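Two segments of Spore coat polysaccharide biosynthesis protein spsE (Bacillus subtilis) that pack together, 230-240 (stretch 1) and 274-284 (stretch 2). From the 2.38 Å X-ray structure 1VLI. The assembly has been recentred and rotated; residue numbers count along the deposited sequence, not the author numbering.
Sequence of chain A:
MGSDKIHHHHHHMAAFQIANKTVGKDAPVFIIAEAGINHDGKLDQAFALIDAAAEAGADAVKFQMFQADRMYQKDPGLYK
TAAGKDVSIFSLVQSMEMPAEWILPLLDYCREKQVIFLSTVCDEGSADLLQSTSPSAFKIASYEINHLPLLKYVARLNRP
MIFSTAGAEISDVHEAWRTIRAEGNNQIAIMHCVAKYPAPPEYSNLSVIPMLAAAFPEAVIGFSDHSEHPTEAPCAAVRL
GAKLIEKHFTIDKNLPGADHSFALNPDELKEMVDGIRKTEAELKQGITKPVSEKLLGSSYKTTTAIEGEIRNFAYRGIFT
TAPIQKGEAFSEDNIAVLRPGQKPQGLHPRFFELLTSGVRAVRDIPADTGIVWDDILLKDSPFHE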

ATOM      1  N   PRO A 230      -2.959   3.498  20.912  1.00 56.63           N
ATOM      2  CA  PRO A 230      -1.511   3.432  20.611  1.00 56.93           C
ATOM      3  C   PRO A 230      -0.831   2.042  20.657  1.00 57.77           C
ATOM      4  O   PRO A 230       0.067   1.807  19.836  1.00 56.02           O
ATOM      5  CB  PRO A 230      -0.881   4.398  21.648  1.00 53.88           C
ATOM      6  CG  PRO A 230      -2.018   5.262  22.097  1.00 50.94           C
ATOM      7  CD  PRO A 230      -3.219   4.325  22.110  1.00 58.16           C
ATOM      8  N   THR A 231      -1.242   1.147  21.576  1.00 57.64           N
ATOM      9  CA  THR A 231      -0.531  -0.130  21.804  1.00 57.37           C
ATOM     10  C   THR A 231      -1.333  -1.445  21.680  1.00 59.74           C
ATOM     11  O   THR A 231      -0.741  -2.498  21.411  1.00 60.73           O
ATOM     12  CB  THR A 231       0.182  -0.151  23.182  1.00 58.44           C
ATOM     13  OG1 THR A 231      -0.715   0.310  24.202  1.00 59.54           O
ATOM     14  CG2 THR A 231       1.365   0.829  23.243  1.00 61.32           C
ATOM     15  N   GLU A 232      -2.643  -1.437  21.901  1.00 58.70           N
ATOM     16  CA  GLU A 232      -3.312  -2.743  22.019  1.00 61.65           C
ATOM     17  C   GLU A 232      -3.246  -3.619  20.758  1.00 59.11           C
ATOM     18  O   GLU A 232      -2.858  -4.778  20.848  1.00 58.26           O
ATOM     19  CB  GLU A 232      -4.713  -2.662  22.651  1.00 61.73           C
ATOM     20  CG  GLU A 232      -5.886  -2.444  21.711  1.00 69.21           C
ATOM     21  CD  GLU A 232      -7.200  -2.844  22.362  1.00 65.66           C
ATOM     22  OE1 GLU A 232      -7.152  -3.666  23.289  1.00 70.60           O
ATOM     23  OE2 GLU A 232      -8.270  -2.337  21.954  1.00 76.69           O
ATOM     24  N   ALA A 233      -3.559  -3.056  19.587  1.00 57.76           N
ATOM     25  CA  ALA A 233      -3.462  -3.836  18.365  1.00 53.01           C
ATOM     26  C   ALA A 233      -2.024  -4.000  17.834  1.00 54.82           C
ATOM     27  O   ALA A 233      -1.699  -5.111  17.393  1.00 51.21           O
ATOM     28  CB  ALA A 233      -4.404  -3.326  17.292  1.00 52.79           C
ATOM     29  N   PRO A 234      -1.173  -2.940  17.830  1.00 52.41           N
ATOM     30  CA  PRO A 234       0.254  -3.134  17.467  1.00 52.82           C
ATOM     31  C   PRO A 234       0.936  -4.284  18.253  1.00 52.18           C
ATOM     32  O   PRO A 234       1.509  -5.185  17.645  1.00 53.72           O
ATOM     33  CB  PRO A 234       0.923  -1.740  17.731  1.00 52.33           C
ATOM     34  CG  PRO A 234      -0.221  -0.740  17.552  1.00 52.89           C
ATOM     35  CD  PRO A 234      -1.486  -1.521  18.089  1.00 51.63           C
ATOM     36  N   CYS A 235       0.854  -4.267  19.575  1.00 51.05           N
ATOM     37  CA  CYS A 235       1.493  -5.291  20.390  1.00 55.56           C
ATOM     38  C   CYS A 235       0.883  -6.690  20.235  1.00 55.97           C
ATOM     39  O   CYS A 235       1.609  -7.682  20.198  1.00 56.08           O
ATOM     40  CB  CYS A 235       1.450  -4.901  21.860  1.00 57.61           C
ATOM     41  SG  CYS A 235       2.535  -3.503  22.225  1.00 67.31           S
ATOM     42  N   ALA A 236      -0.441  -6.770  20.145  1.00 55.36           N
ATOM     43  CA  ALA A 236      -1.102  -8.067  19.961  1.00 53.92           C
ATOM     44  C   ALA A 236      -0.639  -8.653  18.627  1.00 54.64           C
ATOM     45  O   ALA A 236      -0.278  -9.809  18.554  1.00 57.24           O
ATOM     46  CB  ALA A 236      -2.596  -7.910  20.010  1.00 50.31           C
ATOM     47  N   ALA A 237      -0.585  -7.826  17.589  1.00 56.33           N
ATOM     48  CA  ALA A 237      -0.090  -8.244  16.269  1.00 55.02           C
ATOM     49  C   ALA A 237       1.333  -8.803  16.341  1.00 56.01           C
ATOM     50  O   ALA A 237       1.608  -9.879  15.776  1.00 53.98           O
ATOM     51  CB  ALA A 237      -0.148  -7.090  15.291  1.00 56.49           C
ATOM     52  N   VAL A 238       2.226  -8.062  17.021  1.00 51.57           N
ATOM     53  CA  VAL A 238       3.620  -8.454  17.171  1.00 49.71           C
ATOM     54  C   VAL A 238       3.701  -9.801  17.870  1.00 54.19           C
ATOM     55  O   VAL A 238       4.445 -10.690  17.444  1.00 54.66           O
ATOM     56  CB  VAL A 238       4.428  -7.374  17.957  1.00 53.02           C
ATOM     57  CG1 VAL A 238       5.758  -7.924  18.520  1.00 41.34           C
ATOM     58  CG2 VAL A 238       4.676  -6.179  17.073  1.00 47.61           C
ATOM     59  N   ARG A 239       2.912  -9.986  18.920  1.00 56.18           N
ATOM     60  CA  ARG A 239       2.976 -11.268  19.611  1.00 59.25           C
ATOM     61  C   ARG A 239       2.214 -12.401  18.904  1.00 61.18           C
ATOM     62  O   ARG A 239       2.260 -13.529  19.351  1.00 63.96           O
ATOM     63  CB  ARG A 239       2.777 -11.149  21.134  1.00 61.21           C
ATOM     64  CG  ARG A 239       1.394 -11.295  21.708  1.00 70.67           C
ATOM     65  CD  ARG A 239       1.339 -10.901  23.213  1.00 61.13           C
ATOM     66  NE  ARG A 239       0.881  -9.521  23.329  1.00 69.76           N
ATOM     67  CZ  ARG A 239      -0.395  -9.143  23.490  1.00 71.54           C
ATOM     68  NH1 ARG A 239      -1.384 -10.059  23.624  1.00 53.38           N
ATOM     69  NH2 ARG A 239      -0.676  -7.828  23.523  1.00 59.46           N
ATOM     70  N   LEU A 240       1.576 -12.083  17.776  1.00 59.20           N
ATOM     71  CA  LEU A 240       1.056 -13.063  16.832  1.00 58.02           C
ATOM     72  C   LEU A 240       1.983 -13.239  15.636  1.00 57.18           C
ATOM     73  O   LEU A 240       1.607 -13.900  14.703  1.00 59.09           O
ATOM     74  CB  LEU A 240      -0.328 -12.659  16.305  1.00 55.83           C
ATOM     75  CG  LEU A 240      -1.452 -13.055  17.261  1.00 61.04           C
ATOM     76  CD1 LEU A 240      -2.759 -12.408  16.907  1.00 53.67           C
ATOM     77  CD2 LEU A 240      -1.604 -14.537  17.283  1.00 57.74           C
ATOM     78  N   ASP A 274       7.817   1.745  22.124  1.00 54.85           N
ATOM     79  CA  ASP A 274       8.229   1.143  23.374  1.00 56.21           C
ATOM     80  C   ASP A 274       7.369  -0.105  23.687  1.00 58.08           C
ATOM     81  O   ASP A 274       7.884  -1.138  24.124  1.00 57.53           O
ATOM     82  CB  ASP A 274       8.163   2.167  24.521  1.00 58.10           C
ATOM     83  CG  ASP A 274       9.172   3.339  24.363  1.00 62.64           C
ATOM     84  OD1 ASP A 274      10.102   3.266  23.521  1.00 59.89           O
ATOM     85  OD2 ASP A 274       9.107   4.386  25.064  1.00 61.64           O
ATOM     86  N   GLY A 275       6.063  -0.012  23.470  1.00 58.80           N
ATOM     87  CA  GLY A 275       5.206  -1.196  23.551  1.00 62.82           C
ATOM     88  C   GLY A 275       5.716  -2.368  22.708  1.00 63.84           C
ATOM     89  O   GLY A 275       5.921  -3.475  23.229  1.00 62.95           O
ATOM     90  N   ILE A 276       5.931  -2.115  21.411  1.00 64.00           N
ATOM     91  CA  ILE A 276       6.417  -3.139  20.468  1.00 62.81           C
ATOM     92  C   ILE A 276       7.742  -3.744  20.926  1.00 62.49           C
ATOM     93  O   ILE A 276       7.913  -4.965  20.883  1.00 65.74           O
ATOM     94  CB  ILE A 276       6.566  -2.556  19.029  1.00 61.69           C
ATOM     95  CG1 ILE A 276       5.210  -2.452  18.348  1.00 61.88           C
ATOM     96  CG2 ILE A 276       7.468  -3.431  18.163  1.00 58.80           C
ATOM     97  CD1 ILE A 276       5.110  -1.279  17.391  1.00 57.46           C
ATOM     98  N   ARG A 277       8.666  -2.894  21.359  1.00 58.63           N
ATOM     99  CA  ARG A 277      10.017  -3.324  21.628  1.00 57.90           C
ATOM    100  C   ARG A 277      10.084  -4.135  22.903  1.00 57.51           C
ATOM    101  O   ARG A 277      10.925  -5.022  23.034  1.00 57.66           O
ATOM    102  CB  ARG A 277      10.946  -2.108  21.702  1.00 59.05           C
ATOM    103  CG  ARG A 277      11.161  -1.418  20.344  1.00 57.98           C
ATOM    104  CD  ARG A 277      12.044  -2.193  19.371  1.00 55.69           C
ATOM    105  NE  ARG A 277      12.202  -1.480  18.099  1.00 62.58           N
ATOM    106  CZ  ARG A 277      11.879  -1.970  16.904  1.00 63.23           C
ATOM    107  NH1 ARG A 277      11.380  -3.204  16.780  1.00 65.24           N
ATOM    108  NH2 ARG A 277      12.061  -1.233  15.824  1.00 52.66           N
ATOM    109  N   LYS A 278       9.193  -3.819  23.841  1.00 57.91           N
ATOM    110  CA  LYS A 278       9.086  -4.536  25.101  1.00 58.30           C
ATOM    111  C   LYS A 278       8.486  -5.902  24.832  1.00 59.29           C
ATOM    112  O   LYS A 278       8.984  -6.912  25.348  1.00 61.91           O
ATOM    113  CB  LYS A 278       8.216  -3.749  26.089  1.00 59.19           C
ATOM    114  CG  LYS A 278       7.787  -4.517  27.353  1.00 61.56           C
ATOM    115  CD  LYS A 278       6.766  -3.677  28.111  1.00 66.27           C
ATOM    116  CE  LYS A 278       6.984  -3.801  29.589  1.00 71.30           C
ATOM    117  NZ  LYS A 278       8.133  -2.904  29.942  1.00 86.67           N
ATOM    118  N   THR A 279       7.419  -5.921  24.032  1.00 56.19           N
ATOM    119  CA  THR A 279       6.746  -7.141  23.651  1.00 56.62           C
ATOM    120  C   THR A 279       7.742  -8.066  22.977  1.00 59.45           C
ATOM    121  O   THR A 279       7.666  -9.282  23.162  1.00 60.85           O
ATOM    122  CB  THR A 279       5.605  -6.821  22.687  1.00 57.59           C
ATOM    123  OG1 THR A 279       4.643  -6.008  23.364  1.00 58.12           O
ATOM    124  CG2 THR A 279       4.817  -8.083  22.287  1.00 58.15           C
ATOM    125  N   GLU A 280       8.693  -7.498  22.220  1.00 61.38           N
ATOM    126  CA  GLU A 280       9.650  -8.332  21.472  1.00 61.68           C
ATOM    127  C   GLU A 280      10.598  -9.035  22.416  1.00 61.69           C
ATOM    128  O   GLU A 280      10.885 -10.224  22.240  1.00 58.78           O
ATOM    129  CB  GLU A 280      10.466  -7.510  20.479  1.00 61.22           C
ATOM    130  CG  GLU A 280       9.826  -7.294  19.110  1.00 58.46           C
ATOM    131  CD  GLU A 280      10.606  -6.285  18.274  1.00 63.19           C
ATOM    132  OE1 GLU A 280      10.647  -5.095  18.645  1.00 67.51           O
ATOM    133  OE2 GLU A 280      11.178  -6.677  17.236  1.00 69.82           O
ATOM    134  N   ALA A 281      11.072  -8.274  23.407  1.00 62.23           N
ATOM    135  CA  ALA A 281      12.013  -8.742  24.421  1.00 63.54           C
ATOM    136  C   ALA A 281      11.351  -9.699  25.436  1.00 63.67           C
ATOM    137  O   ALA A 281      12.050 -10.609  26.038  1.00 63.07           O
ATOM    138  CB  ALA A 281      12.676  -7.535  25.148  1.00 61.02           C
ATOM    139  N   GLU A 282      10.024  -9.470  25.640  1.00 63.84           N
ATOM    140  CA  GLU A 282       9.228 -10.371  26.482  1.00 63.39           C
ATOM    141  C   GLU A 282       9.134 -11.717  25.811  1.00 62.23           C
ATOM    142  O   GLU A 282       9.202 -12.759  26.473  1.00 64.59           O
ATOM    143  CB  GLU A 282       7.830  -9.801  26.711  1.00 61.66           C
ATOM    144  CG  GLU A 282       7.839  -8.788  28.004  1.00 70.16           C
ATOM    145  CD  GLU A 282       6.419  -8.186  28.139  1.00 65.77           C
ATOM    146  OE1 GLU A 282       5.410  -8.344  27.024  1.00 71.64           O
ATOM    147  OE2 GLU A 282       6.311  -7.535  29.397  1.00 69.34           O
ATOM    148  N   LEU A 283       8.977 -11.697  24.492  1.00 59.71           N
ATOM    149  CA  LEU A 283       8.907 -12.931  23.710  1.00 57.89           C
ATOM    150  C   LEU A 283      10.237 -13.680  23.773  1.00 58.59           C
ATOM    151  O   LEU A 283      10.264 -14.902  23.954  1.00 55.58           O
ATOM    152  CB  LEU A 283       8.532 -12.622  22.269  1.00 53.59           C
ATOM    153  CG  LEU A 283       7.048 -12.392  21.985  1.00 55.71           C
ATOM    154  CD1 LEU A 283       6.856 -11.503  20.785  1.00 44.40           C
ATOM    155  CD2 LEU A 283       6.284 -13.733  21.779  1.00 48.02           C
ATOM    156  N   LYS A 284      11.336 -12.924  23.669  1.00 58.80           N
ATOM    157  CA  LYS A 284      12.676 -13.486  23.742  1.00 59.98           C
ATOM    158  C   LYS A 284      12.891 -14.207  25.081  1.00 62.39           C
ATOM    159  O   LYS A 284      13.762 -15.090  25.179  1.00 62.78           O
ATOM    160  CB  LYS A 284      13.736 -12.379  23.539  1.00 60.56           C
ATOM    161  CG  LYS A 284      13.812 -11.801  22.090  1.00 63.26           C
TER

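The most unusual feature of this contact is the gap left by Gly-275, which lets the thiol of Cys-235 lie directly against the opposing backbone. Cys-235 SG is 3.4 Å from Gly-275 C and 3.8 Å from Ile-276 N, so the sulfur packs on the peptide unit itself. A CB built in ideal geometry on Gly-275 would point toward stretch 1, 2.9 Å from Thr-231 CG2, which is a clash, and 3.1 Å from Cys-235 SG, which is tight. The backbones come close at this end: the CA atoms of Cys-235 and Ile-276 are 5.4 Å apart, and those of Thr-231 and Gly-275 6.1 Å.

Both stretches are largely helical. Their axes approach to 8.9 Å and run in nearly the same N-to-C direction, with a signed crossing angle of -26°. Thr-231 occupies the N-cap position of the first helix, yet its side chain makes no capping bond; its backbone carbonyl O accepts from Cys-235 N at 3.0 Å, an i to i+4 bond typical of a helix.

Further along, Val-238 is the knob of the interface. Its side chain, with chi1 in the t rotamer, sits in a hole formed by Ile-276, Thr-279, Glu-280 and Leu-283. The two methyls meet different parts of that hole: Val-238 CG2 is 4.0 Å from Ile-276 CG1, while Val-238 CG1 lies 3.9 Å from Thr-279 CG2 and 4.2 Å from the aliphatic Glu-280 CG. One turn earlier, Pro-234 CB reaches Ile-276 CD1 at 4.2 Å, extending the apolar patch. These are van der Waals separations, as expected where hydrocarbon surfaces exclude solvent.

Thr-279 reconciles a polar group with this setting by turning its hydroxyl back to its own helix. Thr-279 OG1 donates to Gly-275 O at 2.8 Å, a carbonyl that also accepts from Thr-279 N at 3.0 Å, and its methyl is left to pack across the interface. Thr-279 CG2 touches Arg-239 CB at 3.9 Å and lies at the edge of the guanidinium, near its plane. Leu-283 CD1 adds a contact with Arg-239 CB at 4.1 Å, so the arginine contributes aliphatic surface here. Its NE is buried by the contact without a partner in the model.

No clear hydrogen bond joins the stretches. The one salt bridge lies within stretch 2, where Arg-277 NH1 meets Glu-280 OE1 at 2.8 Å. Shape complementarity and apolar packing therefore dominate the modest 391 Å² buried, summed over both sides.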